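PDB 6TGF: exopolysaccharide biosynthesis protein, which modifies the glycan of the bacterial biofilm, probably as a hydrolase acting on the exopolysaccharide. Local coordinates for residues 364-378 with 387-401. Numbering follows the deposited sequence.
Sequences RFNNVGGTALSLLDT and YASACTGDVIQAGWS
Arg364 lays its guanidinium over one face of the Tyr387 ring, a cation-pi stack in which the two planes diverge by 18° and CZ of Arg364 sits 4.2 Å from the Tyr387 ring centroid. A bend at chi3 of Arg364 (106°) turns the group flat onto the ring and brings its NH1 to 3.3 Å from Tyr387 CD1, nearer the rim than the middle. The Tyr387 hydroxyl reaches further, to Arg359 of the second subunit.

Backbone hydrogen bonds join the two segments along both strands and also through the turn between them, where Thr392 N donates to Val368 O and Ala372 N to Asp394 O. Phe365 N donates to Tyr387 O and Phe365 O accepts from Ser389 N; past the turn, Leu373 and Leu375 bond in the same alternating way to Val395, Gln397 and Gly399. The short strands 364-366 and 387-389 run parallel within 7°, and a constant offset of 23 residues holds the register, so the segments are equivalent parts of successive coils in the tailspike-like parallel beta-helix.

Apolar packing collects on the buried side: the Phe365 ring, with CD2 3.9 Å from Val395 CG1, the methyls Leu373 CD1 and Ile396 CD1, and the CB atoms of Leu375 and Ala398. At the turn, Cys391 SG lies 3.8 Å from Val368 CB and accepts a weak bond from Val368 N.

Polar side chains pair across the coils on the other side. With its OG anti to the backbone N, Ser374 donates to Gln397 OE1 at 2.7 Å, almost in line with the amide C=O, while Thr371 CG2 packs against Gln397 CB. Beyond the strands, Asp377 OD1 takes Ser401 N at 3.0 Å on its syn side, slightly out of the carboxylate plane. One water bridges Thr371 OG1 and Asp394 N, and another joins Thr378 N to Gly399 O.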
ATOM      1  N   ARG B 364       4.422 -15.129  10.892  1.00 31.79           N
ATOM      2  CA  ARG B 364       5.492 -16.082  10.489  1.00 32.51           C
ATOM      3  C   ARG B 364       4.987 -17.512  10.703  1.00 32.51           C
ATOM      4  O   ARG B 364       4.546 -17.819  11.826  1.00 32.60           O
ATOM      5  CB  ARG B 364       6.781 -15.833  11.278  1.00 33.34           C
ATOM      6  CG  ARG B 364       7.493 -14.537  10.915  1.00 34.01           C
ATOM      7  CD  ARG B 364       8.950 -14.512  11.350  1.00 34.92           C
ATOM      8  NE  ARG B 364       9.894 -14.670  10.245  1.00 35.47           N
ATOM      9  CZ  ARG B 364      10.225 -13.712   9.379  1.00 35.89           C
ATOM     10  NH1 ARG B 364       9.680 -12.509   9.466  1.00 35.83           N
ATOM     11  NH2 ARG B 364      11.099 -13.960   8.418  1.00 36.35           N
ATOM     12  N   PHE B 365       5.038 -18.342   9.657  1.00 32.56           N
ATOM     13  CA  PHE B 365       4.687 -19.787   9.690  1.00 32.72           C
ATOM     14  C   PHE B 365       5.969 -20.615   9.542  1.00 33.01           C
ATOM     15  O   PHE B 365       6.479 -20.741   8.413  1.00 33.01           O
ATOM     16  CB  PHE B 365       3.661 -20.113   8.600  1.00 32.57           C
ATOM     17  CG  PHE B 365       2.428 -19.248   8.636  1.00 32.32           C
ATOM     18  CD1 PHE B 365       1.513 -19.360   9.672  1.00 32.29           C
ATOM     19  CD2 PHE B 365       2.183 -18.318   7.637  1.00 32.23           C
ATOM     20  CE1 PHE B 365       0.380 -18.562   9.705  1.00 32.10           C
ATOM     21  CE2 PHE B 365       1.049 -17.522   7.672  1.00 31.99           C
ATOM     22  CZ  PHE B 365       0.149 -17.645   8.706  1.00 31.96           C
ATOM     23  N   ASN B 366       6.476 -21.148  10.657  1.00 33.28           N
ATOM     24  CA  ASN B 366       7.707 -21.982  10.713  1.00 33.76           C
ATOM     25  C   ASN B 366       7.313 -23.441  10.957  1.00 34.07           C
ATOM     26  O   ASN B 366       6.663 -23.706  11.984  1.00 34.01           O
ATOM     27  CB  ASN B 366       8.672 -21.501  11.800  1.00 33.96           C
ATOM     28  CG  ASN B 366       9.158 -20.084  11.584  1.00 33.86           C
ATOM     29  OD1 ASN B 366       9.333 -19.647  10.449  1.00 33.99           O
ATOM     30  ND2 ASN B 366       9.389 -19.362  12.668  1.00 33.67           N
ATOM     31  N   ASN B 367       7.685 -24.342  10.041  1.00 34.47           N
ATOM     32  CA  ASN B 367       7.565 -25.817  10.202  1.00 34.85           C
ATOM     33  C   ASN B 367       6.106 -26.192  10.490  1.00 34.64           C
ATOM     34  O   ASN B 367       5.877 -27.006  11.406  1.00 34.87           O
ATOM     35  CB  ASN B 367       8.491 -26.332  11.308  1.00 35.28           C
ATOM     36  CG  ASN B 367       9.865 -25.697  11.268  1.00 35.47           C
ATOM     37  OD1 ASN B 367      10.678 -26.019  10.404  1.00 35.86           O
ATOM     38  ND2 ASN B 367      10.131 -24.798  12.201  1.00 35.22           N
ATOM     39  N   VAL B 368       5.160 -25.619   9.740  1.00 34.37           N
ATOM     40  CA  VAL B 368       3.702 -25.917   9.864  1.00 34.20           C
ATOM     41  C   VAL B 368       3.394 -27.146   9.001  1.00 34.41           C
ATOM     42  O   VAL B 368       3.655 -27.097   7.782  1.00 34.25           O
ATOM     43  CB  VAL B 368       2.836 -24.703   9.474  1.00 33.84           C
ATOM     44  CG1 VAL B 368       1.352 -25.041   9.456  1.00 33.79           C
ATOM     45  CG2 VAL B 368       3.097 -23.517  10.390  1.00 33.64           C
ATOM     46  N   GLY B 369       2.871 -28.205   9.629  1.00 34.67           N
ATOM     47  CA  GLY B 369       2.535 -29.486   8.980  1.00 34.97           C
ATOM     48  C   GLY B 369       1.160 -29.455   8.334  1.00 34.79           C
ATOM     49  O   GLY B 369       1.004 -30.076   7.267  1.00 35.11           O
ATOM     50  N   GLY B 370       0.196 -28.767   8.959  1.00 34.34           N
ATOM     51  CA  GLY B 370      -1.190 -28.635   8.468  1.00 34.12           C
ATOM     52  C   GLY B 370      -1.362 -27.441   7.547  1.00 33.59           C
ATOM     53  O   GLY B 370      -0.343 -26.898   7.082  1.00 33.66           O
ATOM     54  N   THR B 371      -2.612 -27.047   7.285  1.00 33.19           N
ATOM     55  CA  THR B 371      -2.977 -25.821   6.524  1.00 32.63           C
ATOM     56  C   THR B 371      -2.859 -24.619   7.468  1.00 32.11           C
ATOM     57  O   THR B 371      -3.675 -24.536   8.399  1.00 32.16           O
ATOM     58  CB  THR B 371      -4.379 -25.938   5.911  1.00 32.59           C
ATOM     59  OG1 THR B 371      -4.400 -27.070   5.040  1.00 32.85           O
ATOM     60  CG2 THR B 371      -4.791 -24.705   5.136  1.00 32.25           C
ATOM     61  N   ALA B 372      -1.885 -23.731   7.240  1.00 31.64           N
ATOM     62  CA  ALA B 372      -1.574 -22.576   8.119  1.00 31.18           C
ATOM     63  C   ALA B 372      -2.831 -21.722   8.330  1.00 30.77           C
ATOM     64  O   ALA B 372      -3.186 -21.477   9.497  1.00 30.67           O
ATOM     65  CB  ALA B 372      -0.440 -21.765   7.539  1.00 31.02           C
ATOM     66  N   LEU B 373      -3.477 -21.294   7.241  1.00 30.59           N
ATOM     67  CA  LEU B 373      -4.741 -20.507   7.260  1.00 30.32           C
ATOM     68  C   LEU B 373      -5.754 -21.156   6.311  1.00 30.41           C
ATOM     69  O   LEU B 373      -5.392 -21.405   5.145  1.00 30.41           O
ATOM     70  CB  LEU B 373      -4.451 -19.061   6.843  1.00 30.11           C
ATOM     71  CG  LEU B 373      -3.699 -18.208   7.864  1.00 30.01           C
ATOM     72  CD1 LEU B 373      -3.278 -16.880   7.251  1.00 29.81           C
ATOM     73  CD2 LEU B 373      -4.539 -17.973   9.112  1.00 29.97           C
ATOM     74  N   SER B 374      -6.971 -21.409   6.803  1.00 30.52           N
ATOM     75  CA  SER B 374      -8.105 -22.002   6.044  1.00 30.77           C
ATOM     76  C   SER B 374      -9.330 -21.086   6.159  1.00 30.68           C
ATOM     77  O   SER B 374      -9.845 -20.937   7.284  1.00 30.83           O
ATOM     78  CB  SER B 374      -8.408 -23.393   6.535  1.00 31.10           C
ATOM     79  OG  SER B 374      -9.485 -23.965   5.807  1.00 31.38           O
ATOM     80  N   LEU B 375      -9.766 -20.498   5.039  1.00 30.53           N
ATOM     81  CA  LEU B 375     -10.903 -19.540   4.967  1.00 30.46           C
ATOM     82  C   LEU B 375     -12.014 -20.122   4.084  1.00 30.82           C
ATOM     83  O   LEU B 375     -11.705 -20.951   3.208  1.00 30.98           O
ATOM     84  CB  LEU B 375     -10.397 -18.202   4.415  1.00 30.10           C
ATOM     85  CG  LEU B 375      -9.184 -17.604   5.129  1.00 29.77           C
ATOM     86  CD1 LEU B 375      -8.760 -16.301   4.472  1.00 29.60           C
ATOM     87  CD2 LEU B 375      -9.464 -17.384   6.608  1.00 29.73           C
ATOM     88  N   LEU B 376     -13.259 -19.693   4.311  1.00 31.08           N
ATOM     89  CA  LEU B 376     -14.467 -20.201   3.605  1.00 31.48           C
ATOM     90  C   LEU B 376     -15.354 -19.025   3.177  1.00 31.51           C
ATOM     91  O   LEU B 376     -15.578 -18.123   4.004  1.00 31.48           O
ATOM     92  CB  LEU B 376     -15.219 -21.150   4.543  1.00 31.74           C
ATOM     93  CG  LEU B 376     -16.399 -21.899   3.924  1.00 32.22           C
ATOM     94  CD1 LEU B 376     -15.944 -22.817   2.799  1.00 32.36           C
ATOM     95  CD2 LEU B 376     -17.145 -22.691   4.987  1.00 32.55           C
ATOM     96  N   ASP B 377     -15.836 -19.045   1.930  1.00 31.70           N
ATOM     97  CA  ASP B 377     -16.769 -18.037   1.358  1.00 31.83           C
ATOM     98  C   ASP B 377     -16.245 -16.629   1.668  1.00 31.54           C
ATOM     99  O   ASP B 377     -17.016 -15.803   2.199  1.00 31.60           O
ATOM    100  CB  ASP B 377     -18.186 -18.239   1.900  1.00 32.32           C
ATOM    101  CG  ASP B 377     -18.791 -19.591   1.563  1.00 32.79           C
ATOM    102  OD1 ASP B 377     -18.404 -20.170   0.529  1.00 32.68           O
ATOM    103  OD2 ASP B 377     -19.649 -20.050   2.340  1.00 33.35           O
ATOM    104  N   THR B 378     -14.974 -16.376   1.349  1.00 31.18           N
ATOM    105  CA  THR B 378     -14.269 -15.095   1.619  1.00 30.84           C
ATOM    106  C   THR B 378     -14.930 -13.969   0.814  1.00 30.94           C
ATOM    107  O   THR B 378     -15.115 -14.146  -0.406  1.00 31.11           O
ATOM    108  CB  THR B 378     -12.775 -15.217   1.299  1.00 30.47           C
ATOM    109  OG1 THR B 378     -12.232 -16.237   2.137  1.00 30.46           O
ATOM    110  CG2 THR B 378     -12.021 -13.924   1.511  1.00 30.21           C
ATOM    111  N   TYR B 387       5.258 -14.467   6.335  1.00 32.23           N
ATOM    112  CA  TYR B 387       6.458 -15.268   5.988  1.00 33.17           C
ATOM    113  C   TYR B 387       6.171 -16.736   6.326  1.00 33.31           C
ATOM    114  O   TYR B 387       5.610 -17.001   7.404  1.00 33.29           O
ATOM    115  CB  TYR B 387       7.681 -14.693   6.712  1.00 33.97           C
ATOM    116  CG  TYR B 387       7.847 -13.198   6.572  1.00 34.46           C
ATOM    117  CD1 TYR B 387       7.135 -12.319   7.374  1.00 34.59           C
ATOM    118  CD2 TYR B 387       8.709 -12.658   5.631  1.00 34.90           C
ATOM    119  CE1 TYR B 387       7.273 -10.946   7.245  1.00 34.74           C
ATOM    120  CE2 TYR B 387       8.861 -11.288   5.490  1.00 35.14           C
ATOM    121  CZ  TYR B 387       8.140 -10.428   6.300  1.00 35.10           C
ATOM    122  OH  TYR B 387       8.282  -9.077   6.169  1.00 35.65           O
ATOM    123  N   ALA B 388       6.504 -17.651   5.409  1.00 33.60           N
ATOM    124  CA  ALA B 388       6.366 -19.118   5.577  1.00 33.89           C
ATOM    125  C   ALA B 388       7.723 -19.784   5.323  1.00 34.38           C
ATOM    126  O   ALA B 388       8.289 -19.568   4.237  1.00 34.30           O
ATOM    127  CB  ALA B 388       5.301 -19.647   4.648  1.00 33.84           C
ATOM    128  N   SER B 389       8.224 -20.549   6.299  1.00 34.95           N
ATOM    129  CA  SER B 389       9.526 -21.266   6.243  1.00 35.66           C
ATOM    130  C   SER B 389       9.319 -22.758   6.517  1.00 36.04           C
ATOM    131  O   SER B 389       8.846 -23.095   7.620  1.00 36.03           O
ATOM    132  CB  SER B 389      10.522 -20.679   7.208  1.00 36.02           C
ATOM    133  OG  SER B 389      11.596 -21.578   7.440  1.00 36.73           O
ATOM    134  N   ALA B 390       9.678 -23.607   5.549  1.00 36.41           N
ATOM    135  CA  ALA B 390       9.772 -25.079   5.685  1.00 36.78           C
ATOM    136  C   ALA B 390       8.434 -25.657   6.164  1.00 36.61           C
ATOM    137  O   ALA B 390       8.446 -26.507   7.073  1.00 36.96           O
ATOM    138  CB  ALA B 390      10.901 -25.424   6.626  1.00 37.15           C
ATOM    139  N   CYS B 391       7.326 -25.214   5.565  1.00 36.10           N
ATOM    140  CA  CYS B 391       5.954 -25.726   5.829  1.00 35.92           C
ATOM    141  C   CYS B 391       5.615 -26.800   4.790  1.00 36.11           C
ATOM    142  O   CYS B 391       5.858 -26.558   3.590  1.00 36.04           O
ATOM    143  CB  CYS B 391       4.935 -24.594   5.801  1.00 35.35           C
ATOM    144  SG  CYS B 391       5.291 -23.284   7.001  1.00 34.91           S
ATOM    145  N   THR B 392       5.088 -27.944   5.237  1.00 36.41           N
ATOM    146  CA  THR B 392       4.834 -29.146   4.398  1.00 36.79           C
ATOM    147  C   THR B 392       3.366 -29.194   3.957  1.00 36.66           C
ATOM    148  O   THR B 392       3.083 -29.904   2.972  1.00 36.99           O
ATOM    149  CB  THR B 392       5.253 -30.433   5.122  1.00 37.28           C
ATOM    150  OG1 THR B 392       4.329 -30.698   6.179  1.00 37.19           O
ATOM    151  CG2 THR B 392       6.659 -30.357   5.674  1.00 37.52           C
ATOM    152  N   GLY B 393       2.474 -28.480   4.654  1.00 36.27           N
ATOM    153  CA  GLY B 393       1.050 -28.353   4.288  1.00 35.95           C
ATOM    154  C   GLY B 393       0.801 -27.112   3.451  1.00 35.45           C
ATOM    155  O   GLY B 393       1.790 -26.458   3.056  1.00 35.30           O
ATOM    156  N   ASP B 394      -0.471 -26.802   3.182  1.00 35.08           N
ATOM    157  CA  ASP B 394      -0.902 -25.538   2.529  1.00 34.49           C
ATOM    158  C   ASP B 394      -0.660 -24.384   3.506  1.00 33.98           C
ATOM    159  O   ASP B 394      -0.805 -24.606   4.723  1.00 33.89           O
ATOM    160  CB  ASP B 394      -2.373 -25.589   2.104  1.00 34.51           C
ATOM    161  CG  ASP B 394      -2.684 -26.603   1.016  1.00 34.85           C
ATOM    162  OD1 ASP B 394      -1.731 -27.126   0.406  1.00 35.16           O
ATOM    163  OD2 ASP B 394      -3.882 -26.856   0.786  1.00 34.95           O
ATOM    164  N   VAL B 395      -0.294 -23.205   2.997  1.00 33.52           N
ATOM    165  CA  VAL B 395      -0.065 -21.979   3.818  1.00 33.17           C
ATOM    166  C   VAL B 395      -1.349 -21.134   3.785  1.00 32.99           C
ATOM    167  O   VAL B 395      -2.099 -21.176   4.778  1.00 32.78           O
ATOM    168  CB  VAL B 395       1.185 -21.210   3.345  1.00 32.94           C
ATOM    169  CG1 VAL B 395       1.410 -19.931   4.137  1.00 32.72           C
ATOM    170  CG2 VAL B 395       2.426 -22.088   3.398  1.00 33.20           C
ATOM    171  N   ILE B 396      -1.611 -20.424   2.682  1.00 33.00           N
ATOM    172  CA  ILE B 396      -2.843 -19.600   2.491  1.00 32.97           C
ATOM    173  C   ILE B 396      -3.847 -20.421   1.671  1.00 33.42           C
ATOM    174  O   ILE B 396      -3.633 -20.574   0.451  1.00 33.42           O
ATOM    175  CB  ILE B 396      -2.523 -18.245   1.823  1.00 32.70           C
ATOM    176  CG1 ILE B 396      -1.287 -17.572   2.430  1.00 32.63           C
ATOM    177  CG2 ILE B 396      -3.738 -17.330   1.861  1.00 32.47           C
ATOM    178  CD1 ILE B 396      -1.385 -17.298   3.914  1.00 32.55           C
ATOM    179  N   GLN B 397      -4.893 -20.932   2.328  1.00 33.89           N
ATOM    180  CA  GLN B 397      -5.958 -21.763   1.705  1.00 34.45           C
ATOM    181  C   GLN B 397      -7.306 -21.061   1.890  1.00 34.91           C
ATOM    182  O   GLN B 397      -7.566 -20.566   3.004  1.00 34.81           O
ATOM    183  CB  GLN B 397      -5.966 -23.164   2.320  1.00 34.63           C
ATOM    184  CG  GLN B 397      -6.863 -24.156   1.589  1.00 34.90           C
ATOM    185  CD  GLN B 397      -8.293 -24.137   2.074  1.00 34.96           C
ATOM    186  OE1 GLN B 397      -8.563 -24.110   3.273  1.00 34.92           O
ATOM    187  NE2 GLN B 397      -9.227 -24.157   1.137  1.00 34.97           N
ATOM    188  N   ALA B 398      -8.119 -21.016   0.832  1.00 35.76           N
ATOM    189  CA  ALA B 398      -9.499 -20.475   0.841  1.00 36.57           C
ATOM    190  C   ALA B 398     -10.378 -21.311  -0.097  1.00 37.65           C
ATOM    191  O   ALA B 398      -9.979 -21.506  -1.264  1.00 37.76           O
ATOM    192  CB  ALA B 398      -9.490 -19.018   0.447  1.00 36.29           C
ATOM    193  N   GLY B 399     -11.519 -21.788   0.409  1.00 38.85           N
ATOM    194  CA  GLY B 399     -12.511 -22.580  -0.343  1.00 40.15           C
ATOM    195  C   GLY B 399     -13.897 -21.966  -0.249  1.00 41.24           C
ATOM    196  O   GLY B 399     -14.006 -20.821   0.232  1.00 41.20           O
ATOM    197  N   TRP B 400     -14.920 -22.704  -0.689  1.00 42.77           N
ATOM    198  CA  TRP B 400     -16.336 -22.248  -0.749  1.00 44.00           C
ATOM    199  C   TRP B 400     -17.268 -23.397  -0.350  1.00 45.70           C
ATOM    200  O   TRP B 400     -16.814 -24.557  -0.364  1.00 45.96           O
ATOM    201  CB  TRP B 400     -16.661 -21.713  -2.148  1.00 43.90           C
ATOM    202  CG  TRP B 400     -16.346 -22.683  -3.244  1.00 43.86           C
ATOM    203  CD1 TRP B 400     -17.155 -23.668  -3.730  1.00 44.23           C
ATOM    204  CD2 TRP B 400     -15.114 -22.776  -3.982  1.00 43.55           C
ATOM    205  NE1 TRP B 400     -16.518 -24.359  -4.725  1.00 44.28           N
ATOM    206  CE2 TRP B 400     -15.264 -23.836  -4.901  1.00 43.77           C
ATOM    207  CE3 TRP B 400     -13.908 -22.067  -3.959  1.00 43.10           C
ATOM    208  CZ2 TRP B 400     -14.251 -24.200  -5.787  1.00 43.61           C
ATOM    209  CZ3 TRP B 400     -12.908 -22.428  -4.836  1.00 42.96           C
ATOM    210  CH2 TRP B 400     -13.079 -23.482  -5.735  1.00 43.22           C
ATOM    211  N   SER B 401     -18.525 -23.079  -0.021  1.00 47.66           N
ATOM    212  CA  SER B 401     -19.528 -24.022   0.546  1.00 49.53           C
ATOM    213  C   SER B 401     -20.457 -24.572  -0.544  1.00 51.71           C
ATOM    214  O   SER B 401     -20.746 -25.783  -0.501  1.00 52.08           O
ATOM    215  CB  SER B 401     -20.316 -23.370   1.652  1.00 49.29           C
ATOM    216  OG  SER B 401     -20.599 -22.016   1.341  1.00 48.88           O
TER
HETATM  217  O   HOH W   1       9.725 -28.383   8.466  1.00 36.45           O
HETATM  218  O   HOH W   2      -2.465 -28.529   3.980  1.00 28.77           O
HETATM  219  O   HOH W   3     -13.023 -18.352   0.529  1.00 29.62           O